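Local coordinates for N-acetyltransferase domain-containing protein (Pyrococcus horikoshii, PDB 1WWZ) that binds acetyl-coenzyme A in a GNAT-type fold and probably transfers its acyl group to an acceptor that is not yet known, at residues A[19-24]-A[37-42]; A[50-55]-A[71-76]; A[81-86]-A[118-123]. One frame throughout, in Å; residues are numbered along the deposited sequence.

Contact 1 (A[19-24]-A[37-42]); sequences ELIDVY and EGRDYA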
loop_
_atom_site.group_PDB
_atom_site.type_symbol
_atom_site.label_atom_id
_atom_site.label_comp_id
_atom_site.label_asym_id
_atom_site.label_seq_id
_atom_site.Cartn_x
_atom_site.Cartn_y
_atom_site.Cartn_z
ATOM N N GLU A 19 8.422 -19.784 12.930
ATOM C CA GLU A 19 8.860 -18.429 12.611
ATOM C C GLU A 19 7.801 -17.405 12.996
ATOM O O GLU A 19 8.116 -16.345 13.539
ATOM C CB GLU A 19 9.145 -18.287 11.113
ATOM C CG GLU A 19 10.347 -19.054 10.608
ATOM C CD GLU A 19 10.598 -18.797 9.134
ATOM O OE1 GLU A 19 10.779 -17.618 8.762
ATOM O OE2 GLU A 19 10.611 -19.770 8.351
ATOM N N LEU A 20 6.543 -17.720 12.702
ATOM C CA LEU A 20 5.456 -16.809 13.028
ATOM C C LEU A 20 5.367 -16.629 14.536
ATOM O O LEU A 20 5.127 -15.526 15.027
ATOM C CB LEU A 20 4.127 -17.339 12.476
ATOM C CG LEU A 20 3.999 -17.301 10.948
ATOM C CD1 LEU A 20 2.750 -18.042 10.523
ATOM C CD2 LEU A 20 3.959 -15.856 10.462
ATOM N N ILE A 21 5.566 -17.715 15.271
ATOM C CA ILE A 21 5.514 -17.641 16.721
ATOM C C ILE A 21 6.620 -16.723 17.240
ATOM O O ILE A 21 6.371 -15.874 18.095
ATOM C CB ILE A 21 5.641 -19.044 17.353
ATOM C CG1 ILE A 21 4.407 -19.878 16.989
ATOM C CG2 ILE A 21 5.776 -18.927 18.864
ATOM C CD1 ILE A 21 4.434 -21.302 17.515
ATOM N N ASP A 22 7.833 -16.879 16.713
ATOM C CA ASP A 22 8.956 -16.036 17.133
ATOM C C ASP A 22 8.636 -14.559 16.888
ATOM O O ASP A 22 8.855 -13.711 17.756
ATOM C CB ASP A 22 10.239 -16.404 16.372
ATOM C CG ASP A 22 10.707 -17.823 16.647
ATOM O OD1 ASP A 22 10.285 -18.416 17.662
ATOM O OD2 ASP A 22 11.516 -18.342 15.847
ATOM N N VAL A 23 8.120 -14.257 15.700
ATOM C CA VAL A 23 7.763 -12.888 15.345
ATOM C C VAL A 23 6.691 -12.370 16.298
ATOM O O VAL A 23 6.764 -11.243 16.790
ATOM C CB VAL A 23 7.219 -12.811 13.894
ATOM C CG1 VAL A 23 6.586 -11.447 13.639
ATOM C CG2 VAL A 23 8.345 -13.064 12.906
ATOM N N TYR A 24 5.694 -13.210 16.551
ATOM C CA TYR A 24 4.598 -12.860 17.439
ATOM C C TYR A 24 5.108 -12.570 18.851
ATOM O O TYR A 24 4.787 -11.535 19.434
ATOM C CB TYR A 24 3.591 -14.013 17.471
ATOM C CG TYR A 24 2.388 -13.779 18.352
ATOM C CD1 TYR A 24 1.153 -13.426 17.805
ATOM C CD2 TYR A 24 2.474 -13.945 19.734
ATOM C CE1 TYR A 24 0.033 -13.252 18.617
ATOM C CE2 TYR A 24 1.368 -13.773 20.549
ATOM C CZ TYR A 24 0.150 -13.428 19.987
ATOM O OH TYR A 24 -0.947 -13.277 20.797
ATOM N N GLU A 37 0.610 -15.018 27.340
ATOM C CA GLU A 37 1.921 -15.433 27.842
ATOM C C GLU A 37 2.318 -16.814 27.334
ATOM O O GLU A 37 1.505 -17.738 27.323
ATOM C CB GLU A 37 1.931 -15.438 29.377
ATOM C CG GLU A 37 1.848 -14.050 30.012
ATOM C CD GLU A 37 3.197 -13.351 30.101
ATOM O OE1 GLU A 37 4.110 -13.719 29.327
ATOM O OE2 GLU A 37 3.336 -12.430 30.935
ATOM N N GLY A 38 3.571 -16.944 26.913
ATOM C CA GLY A 38 4.066 -18.218 26.426
ATOM C C GLY A 38 3.852 -18.466 24.948
ATOM O O GLY A 38 2.930 -17.927 24.337
ATOM N N ARG A 39 4.714 -19.298 24.375
ATOM C CA ARG A 39 4.638 -19.638 22.962
ATOM C C ARG A 39 3.391 -20.465 22.642
ATOM O O ARG A 39 2.915 -20.464 21.507
ATOM C CB ARG A 39 5.895 -20.406 22.543
ATOM C CG ARG A 39 7.180 -19.589 22.630
ATOM C CD ARG A 39 8.402 -20.443 22.327
ATOM N NE ARG A 39 8.430 -20.919 20.947
ATOM C CZ ARG A 39 8.762 -20.168 19.901
ATOM N NH1 ARG A 39 9.100 -18.898 20.073
ATOM N NH2 ARG A 39 8.755 -20.690 18.682
ATOM N N ASP A 40 2.864 -21.169 23.641
ATOM C CA ASP A 40 1.672 -21.990 23.448
ATOM C C ASP A 40 0.467 -21.142 23.051
ATOM O O ASP A 40 -0.257 -21.490 22.120
ATOM C CB ASP A 40 1.349 -22.778 24.722
ATOM C CG ASP A 40 2.373 -23.854 25.015
ATOM O OD1 ASP A 40 3.565 -23.515 25.176
ATOM O OD2 ASP A 40 1.985 -25.037 25.087
ATOM N N TYR A 41 0.249 -20.040 23.762
ATOM C CA TYR A 41 -0.867 -19.153 23.449
ATOM C C TYR A 41 -0.734 -18.707 21.993
ATOM O O TYR A 41 -1.686 -18.790 21.212
ATOM C CB TYR A 41 -0.853 -17.920 24.357
ATOM C CG TYR A 41 -1.967 -16.935 24.067
ATOM C CD1 TYR A 41 -3.118 -16.899 24.850
ATOM C CD2 TYR A 41 -1.876 -16.047 22.993
ATOM C CE1 TYR A 41 -4.153 -16.000 24.572
ATOM C CE2 TYR A 41 -2.903 -15.151 22.706
ATOM C CZ TYR A 41 -4.037 -15.132 23.499
ATOM O OH TYR A 41 -5.049 -14.240 23.218
ATOM N N ALA A 42 0.461 -18.237 21.641
ATOM C CA ALA A 42 0.744 -17.773 20.288
ATOM C C ALA A 42 0.517 -18.878 19.265
ATOM O O ALA A 42 -0.119 -18.657 18.240
ATOM C CB ALA A 42 2.185 -17.269 20.199
#

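Contact 2 (A[50-55]-A[71-76]); sequences WKKASD and VCDKDW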
loop_
_atom_site.group_PDB
_atom_site.type_symbol
_atom_site.label_atom_id
_atom_site.label_comp_id
_atom_site.label_asym_id
_atom_site.label_seq_id
_atom_site.Cartn_x
_atom_site.Cartn_y
_atom_site.Cartn_z
ATOM N N TRP A 50 -5.032 -19.289 10.969
ATOM C CA TRP A 50 -4.757 -19.963 9.706
ATOM C C TRP A 50 -5.963 -20.768 9.239
ATOM O O TRP A 50 -6.350 -20.701 8.075
ATOM C CB TRP A 50 -3.544 -20.887 9.854
ATOM C CG TRP A 50 -3.259 -21.711 8.629
ATOM C CD1 TRP A 50 -3.523 -23.039 8.456
ATOM C CD2 TRP A 50 -2.672 -21.253 7.403
ATOM N NE1 TRP A 50 -3.138 -23.439 7.198
ATOM C CE2 TRP A 50 -2.610 -22.363 6.532
ATOM C CE3 TRP A 50 -2.190 -20.015 6.958
ATOM C CZ2 TRP A 50 -2.087 -22.271 5.237
ATOM C CZ3 TRP A 50 -1.668 -19.924 5.665
ATOM C CH2 TRP A 50 -1.621 -21.050 4.823
ATOM N N LYS A 51 -6.569 -21.521 10.148
ATOM C CA LYS A 51 -7.719 -22.329 9.781
ATOM C C LYS A 51 -8.892 -21.458 9.347
ATOM O O LYS A 51 -9.607 -21.784 8.402
ATOM C CB LYS A 51 -8.130 -23.225 10.953
ATOM C CG LYS A 51 -9.214 -24.224 10.600
ATOM C CD LYS A 51 -9.462 -25.187 11.743
ATOM C CE LYS A 51 -10.620 -26.124 11.432
ATOM N NZ LYS A 51 -11.064 -26.857 12.653
ATOM N N LYS A 52 -9.061 -20.328 10.022
ATOM C CA LYS A 52 -10.158 -19.416 9.736
ATOM C C LYS A 52 -9.955 -18.513 8.523
ATOM O O LYS A 52 -10.914 -18.223 7.799
ATOM C CB LYS A 52 -10.415 -18.535 10.961
ATOM C CG LYS A 52 -11.845 -18.056 11.099
ATOM C CD LYS A 52 -12.779 -19.224 11.378
ATOM C CE LYS A 52 -12.311 -20.018 12.593
ATOM N NZ LYS A 52 -11.914 -21.420 12.258
ATOM N N ALA A 53 -8.721 -18.074 8.288
ATOM C CA ALA A 53 -8.462 -17.151 7.183
ATOM C C ALA A 53 -7.114 -17.289 6.473
ATOM O O ALA A 53 -6.442 -16.289 6.201
ATOM C CB ALA A 53 -8.632 -15.716 7.691
ATOM N N SER A 54 -6.727 -18.517 6.152
ATOM C CA SER A 54 -5.459 -18.750 5.471
ATOM C C SER A 54 -5.350 -17.951 4.173
ATOM O O SER A 54 -4.268 -17.490 3.808
ATOM C CB SER A 54 -5.294 -20.242 5.171
ATOM O OG SER A 54 -6.418 -20.741 4.467
ATOM N N ASP A 55 -6.475 -17.777 3.486
ATOM C CA ASP A 55 -6.496 -17.047 2.225
ATOM C C ASP A 55 -6.028 -15.596 2.344
ATOM O O ASP A 55 -5.666 -14.981 1.345
ATOM C CB ASP A 55 -7.906 -17.087 1.626
ATOM C CG ASP A 55 -7.970 -16.471 0.241
ATOM O OD1 ASP A 55 -7.125 -16.826 -0.609
ATOM O OD2 ASP A 55 -8.869 -15.638 -0.002
ATOM N N VAL A 71 -3.201 -11.027 9.416
ATOM C CA VAL A 71 -4.217 -12.015 9.075
ATOM C C VAL A 71 -5.489 -11.288 8.682
ATOM O O VAL A 71 -6.117 -10.643 9.515
ATOM C CB VAL A 71 -4.491 -12.934 10.277
ATOM C CG1 VAL A 71 -5.560 -13.962 9.928
ATOM C CG2 VAL A 71 -3.195 -13.625 10.690
ATOM N N CYS A 72 -5.848 -11.404 7.407
ATOM C CA CYS A 72 -7.021 -10.734 6.847
ATOM C C CYS A 72 -8.130 -11.733 6.533
ATOM O O CYS A 72 -7.927 -12.672 5.768
ATOM C CB CYS A 72 -6.607 -9.998 5.575
ATOM S SG CYS A 72 -5.005 -9.155 5.733
ATOM N N ASP A 73 -9.303 -11.516 7.117
ATOM C CA ASP A 73 -10.444 -12.409 6.926
ATOM C C ASP A 73 -11.529 -11.740 6.086
ATOM O O ASP A 73 -12.188 -10.817 6.552
ATOM C CB ASP A 73 -11.025 -12.785 8.293
ATOM C CG ASP A 73 -11.935 -13.998 8.233
ATOM O OD1 ASP A 73 -12.542 -14.242 7.169
ATOM O OD2 ASP A 73 -12.049 -14.699 9.261
ATOM N N LYS A 74 -11.728 -12.218 4.861
ATOM C CA LYS A 74 -12.744 -11.638 3.984
ATOM C C LYS A 74 -14.132 -12.184 4.307
ATOM O O LYS A 74 -15.128 -11.738 3.739
ATOM C CB LYS A 74 -12.413 -11.944 2.518
ATOM C CG LYS A 74 -12.492 -13.425 2.164
ATOM C CD LYS A 74 -12.217 -13.667 0.687
ATOM C CE LYS A 74 -12.525 -15.108 0.289
ATOM N NZ LYS A 74 -11.694 -16.106 1.028
ATOM N N ASP A 75 -14.196 -13.140 5.228
ATOM C CA ASP A 75 -15.465 -13.763 5.583
ATOM C C ASP A 75 -15.744 -13.777 7.084
ATOM O O ASP A 75 -15.914 -14.837 7.687
ATOM C CB ASP A 75 -15.480 -15.187 5.016
ATOM C CG ASP A 75 -16.781 -15.913 5.284
ATOM O OD1 ASP A 75 -17.852 -15.293 5.131
ATOM O OD2 ASP A 75 -16.724 -17.114 5.631
ATOM N N TRP A 76 -15.814 -12.592 7.684
ATOM C CA TRP A 76 -16.063 -12.489 9.114
ATOM C C TRP A 76 -17.440 -11.926 9.446
ATOM O O TRP A 76 -17.817 -10.850 8.984
ATOM C CB TRP A 76 -14.995 -11.610 9.767
ATOM C CG TRP A 76 -15.056 -11.641 11.252
ATOM C CD1 TRP A 76 -15.471 -10.638 12.083
ATOM C CD2 TRP A 76 -14.710 -12.746 12.095
ATOM N NE1 TRP A 76 -15.406 -11.053 13.392
ATOM C CE2 TRP A 76 -14.942 -12.343 13.427
ATOM C CE3 TRP A 76 -14.229 -14.039 11.852
ATOM C CZ2 TRP A 76 -14.706 -13.189 14.520
ATOM C CZ3 TRP A 76 -13.994 -14.882 12.939
ATOM C CH2 TRP A 76 -14.236 -14.449 14.253
HETATM O O HOH W 1 -12.033 -16.524 5.791
#

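Contact 3 (A[81-86]-A[118-123]); sequences EGRIVG and NDTIEL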
loop_
_atom_site.group_PDB
_atom_site.type_symbol
_atom_site.label_atom_id
_atom_site.label_comp_id
_atom_site.label_asym_id
_atom_site.label_seq_id
_atom_site.Cartn_x
_atom_site.Cartn_y
_atom_site.Cartn_z
ATOM N N GLU A 81 -22.253 -5.258 13.196
ATOM C CA GLU A 81 -22.644 -4.758 11.880
ATOM C C GLU A 81 -23.802 -5.599 11.349
ATOM O O GLU A 81 -24.418 -5.269 10.335
ATOM C CB GLU A 81 -21.470 -4.836 10.901
ATOM C CG GLU A 81 -20.229 -4.072 11.336
ATOM C CD GLU A 81 -20.500 -2.598 11.574
ATOM O OE1 GLU A 81 -21.098 -1.952 10.691
ATOM O OE2 GLU A 81 -20.108 -2.084 12.640
ATOM N N GLY A 82 -24.080 -6.700 12.041
ATOM C CA GLY A 82 -25.165 -7.580 11.645
ATOM C C GLY A 82 -25.008 -8.217 10.278
ATOM O O GLY A 82 -26.003 -8.576 9.648
ATOM N N ARG A 83 -23.770 -8.370 9.814
ATOM C CA ARG A 83 -23.525 -8.964 8.506
ATOM C C ARG A 83 -22.058 -9.338 8.319
ATOM O O ARG A 83 -21.226 -9.072 9.184
ATOM C CB ARG A 83 -23.949 -7.987 7.407
ATOM C CG ARG A 83 -23.200 -6.667 7.452
ATOM C CD ARG A 83 -23.914 -5.593 6.649
ATOM N NE ARG A 83 -23.214 -4.312 6.738
ATOM C CZ ARG A 83 -22.184 -3.974 5.970
ATOM N NH1 ARG A 83 -21.743 -4.822 5.056
ATOM N NH2 ARG A 83 -21.594 -2.794 6.112
ATOM N N ILE A 84 -21.750 -9.965 7.190
ATOM C CA ILE A 84 -20.382 -10.363 6.885
ATOM C C ILE A 84 -19.540 -9.125 6.599
ATOM O O ILE A 84 -19.951 -8.248 5.840
ATOM C CB ILE A 84 -20.322 -11.287 5.640
ATOM C CG1 ILE A 84 -21.030 -12.610 5.937
ATOM C CG2 ILE A 84 -18.869 -11.516 5.223
ATOM C CD1 ILE A 84 -20.432 -13.379 7.087
ATOM N N VAL A 85 -18.364 -9.055 7.215
ATOM C CA VAL A 85 -17.458 -7.930 7.006
ATOM C C VAL A 85 -16.037 -8.463 6.920
ATOM O O VAL A 85 -15.801 -9.663 7.079
ATOM C CB VAL A 85 -17.519 -6.904 8.177
ATOM C CG1 VAL A 85 -18.923 -6.349 8.321
ATOM C CG2 VAL A 85 -17.058 -7.560 9.476
ATOM N N GLY A 86 -15.091 -7.570 6.648
ATOM C CA GLY A 86 -13.704 -7.979 6.590
ATOM C C GLY A 86 -13.173 -7.798 7.996
ATOM O O GLY A 86 -13.704 -6.992 8.759
ATOM N N ASN A 118 -15.022 -6.842 0.898
ATOM C CA ASN A 118 -15.836 -6.161 1.898
ATOM C C ASN A 118 -15.825 -4.642 1.818
ATOM O O ASN A 118 -14.817 -4.043 1.456
ATOM C CB ASN A 118 -15.369 -6.583 3.296
ATOM C CG ASN A 118 -14.907 -8.032 3.348
ATOM O OD1 ASN A 118 -13.704 -8.314 3.406
ATOM N ND2 ASN A 118 -15.858 -8.958 3.320
ATOM N N ASP A 119 -16.950 -4.025 2.171
ATOM C CA ASP A 119 -17.057 -2.569 2.171
ATOM C C ASP A 119 -16.828 -2.074 3.593
ATOM O O ASP A 119 -16.938 -0.882 3.878
ATOM C CB ASP A 119 -18.445 -2.112 1.694
ATOM C CG ASP A 119 -19.577 -2.620 2.581
ATOM O OD1 ASP A 119 -19.402 -2.684 3.814
ATOM O OD2 ASP A 119 -20.659 -2.941 2.043
ATOM N N THR A 120 -16.510 -3.010 4.483
ATOM C CA THR A 120 -16.274 -2.695 5.883
ATOM C C THR A 120 -15.208 -3.619 6.460
ATOM O O THR A 120 -15.193 -4.813 6.167
ATOM C CB THR A 120 -17.563 -2.880 6.706
ATOM O OG1 THR A 120 -18.596 -2.049 6.169
ATOM C CG2 THR A 120 -17.330 -2.508 8.154
ATOM N N ILE A 121 -14.311 -3.058 7.266
ATOM C CA ILE A 121 -13.262 -3.845 7.906
ATOM C C ILE A 121 -13.326 -3.573 9.403
ATOM O O ILE A 121 -13.301 -2.424 9.840
ATOM C CB ILE A 121 -11.862 -3.481 7.378
ATOM C CG1 ILE A 121 -11.799 -3.737 5.869
ATOM C CG2 ILE A 121 -10.799 -4.329 8.091
ATOM C CD1 ILE A 121 -10.510 -3.283 5.220
ATOM N N GLU A 122 -13.412 -4.645 10.182
ATOM C CA GLU A 122 -13.518 -4.547 11.632
ATOM C C GLU A 122 -12.314 -5.166 12.340
ATOM O O GLU A 122 -11.693 -6.099 11.829
ATOM C CB GLU A 122 -14.811 -5.247 12.071
ATOM C CG GLU A 122 -15.069 -5.304 13.565
ATOM C CD GLU A 122 -16.346 -6.067 13.877
ATOM O OE1 GLU A 122 -17.438 -5.457 13.873
ATOM O OE2 GLU A 122 -16.261 -7.292 14.104
ATOM N N LEU A 123 -11.982 -4.634 13.513
ATOM C CA LEU A 123 -10.866 -5.159 14.293
ATOM C C LEU A 123 -10.996 -4.769 15.756
ATOM O O LEU A 123 -11.724 -3.838 16.102
ATOM C CB LEU A 123 -9.526 -4.641 13.742
ATOM C CG LEU A 123 -9.276 -3.128 13.839
ATOM C CD1 LEU A 123 -8.779 -2.775 15.243
ATOM C CD2 LEU A 123 -8.235 -2.705 12.807
HETATM O O HOH W 2 -18.633 -8.100 3.433
#

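Contact 1 (A[19-24]-A[37-42])
Asp-22 OD1 is gripped by both terminal nitrogens of Arg-39, at 2.7 Å from NH1 and 2.9 Å from NH2. This salt bridge closes the outer side of a helix-helix contact in the N-terminal part of the GNAT fold, where helix 14-27 meets the start of helix 38-53 with N-to-C directions 112° apart. Both N-H groups converge on a single oxygen, so the two bonds are clearly bent. NH1 lies nearly along the C-O axis of the carboxylate, whereas NH2 comes in on the syn side and somewhat out of its plane. Ile-21 CG2 sits above the centre of the Arg-39 guanidinium, 3.4 Å from CZ, the two side chains crossing at about a right angle. That methyl and the carboxylate thus hold one face and one edge of the same group. NH2 also makes a weak hydrogen bond to Asn-18 OD1.

Deeper in, the contact becomes apolar. Ile-21 CG2 reaches Ala-42 CB, and the Tyr-24 ring, with CG anti to the backbone N (chi1 -180°), lies against the same alanine, which has its CA over the rim of one ring face. Leu-20 and Ile-46 continue the packing into the protein. The Tyr-24 hydroxyl is hydrogen-bonded to Gly-35 O. It also lies at the edge of the Tyr-41 ring, with Tyr-24 OH 3.3 Å from Tyr-41 CE2. Ala-42 CB comes closest to Tyr-24 at CD2, 3.4 Å away.

Contact 2 (A[50-55]-A[71-76])
Lys-74 reaches across to Asp-55, and its side chain can be followed atom by atom. From CB, chi1 (66°) sets CG between the backbone N and the carbonyl carbon, and the chain then runs extended until it bends at chi4. CD is the first atom to approach the carboxylate, at 3.9 Å from Asp-55 OD2; CE comes closer, and NZ closes a salt bridge of 3.0 Å to Asp-55 OD2. The two side chains meet at about a right angle, and NZ comes from above the carboxylate plane. Asp-55 OD1 forms a second salt bridge, to Lys-8 NZ, and so the carboxylate lies between two lysines.

This pair joins the 3-10 turn that follows helix 38-53 to strand 65-78 of the central GNAT sheet, at the corner where the chain turns after Asp-73. Ala-53 is wedged in between: its CB lies 3.7 Å from Cys-72 O and also touches Asp-73 CG and the Val-71 methyl CG1. Lys-52 adds the flank of its chain, with CG near Asp-73 OD2 and at the edge of the Trp-76 ring, while its amino end turns back to a cation-pi contact with Trp-48.

Asp-73 organises the corner. Its OD1 accepts from Asp-75 N at 2.8 Å, an Asx turn, and also from a water that donates to Lys-52 O, joining the helix end to the turn. OD2 is hydrogen-bonded to His-89 NE2 on the neighbouring strand, so both oxygens of Asp-73 have partners. For Asp-55, the two lysine ammonium groups would be expected to favour the charged form of the carboxylate.

Contact 3 (A[81-86]-A[118-123])
Gly-86 and Ile-121 form a parallel bridge between strands 83-93 and 120-126, the two strands of a beta-alpha-beta unit whose crossover is helix 102-115. Two backbone hydrogen bonds hold it: Gly-86 N to Thr-120 O and Glu-122 N to Gly-86 O, each 2.8 Å long. Gly-86 O also receives a CA-H...O contact from Ile-121. The strands cross steeply here, at 79°, at the near end of a pairing that continues to Ile-88.

Charged side chains meet in two places. Arg-83, with CG between the backbone N and the carbonyl carbon (chi1 60°) and the chain extended from CG to NE, carries its guanidinium to Asp-119. Arg-83 NH2 bonds to Asp-119 OD1 at 3.2 Å, almost in the guanidinium plane and on the syn side of the carboxylate; NH1 adds a weaker, longer bond to the same oxygen. Thr-120 OG1 donates to Asp-119 OD1 as well, at 2.6 Å. Glu-81 and Glu-122 lie alongside each other, pointing opposite ways, with Glu-81 CG 4.0 Å from Glu-122 OE1. Arg-152, salt-bridged to both, probably offsets their like charges; Glu-81 also pairs with Arg-156, and Glu-122 OE1 accepts from Ser-78 OG.

The apolar part is Val-85, whose CG1 packs on Thr-120 CB and CG2 on Glu-122 CB.

Asn-118 supplies the remaining polar contacts. Its OD1 lies 3.2 Å from Gly-86 CA. Its ND2 is hydrogen-bonded to Lys-74 O and also donates, over 2.9 Å, to a water that in turn gives a hydrogen bond to Ile-84 O.

The three contacts follow one another along the chain, within one GNAT fold. Contacts 1 and 2 share helix 38-53, contact 1 near its start and contact 2 at its end, with centres about 19 Å apart. Contact 2 then passes to contact 3 through the central sheet, where strands 65-78 and 83-93 are neighbours: the centres are about 13 Å apart, and Trp-76 O to Val-85 N is a probable hydrogen bond between them. Contacts 1 and 3 lie on opposite sides of the chain's centre, their centres about 27 Å apart. Together they connect the N-terminal helices to the sheet, whose strand 83-93 includes Phe-91 and Val-93 of the acetyl-CoA site.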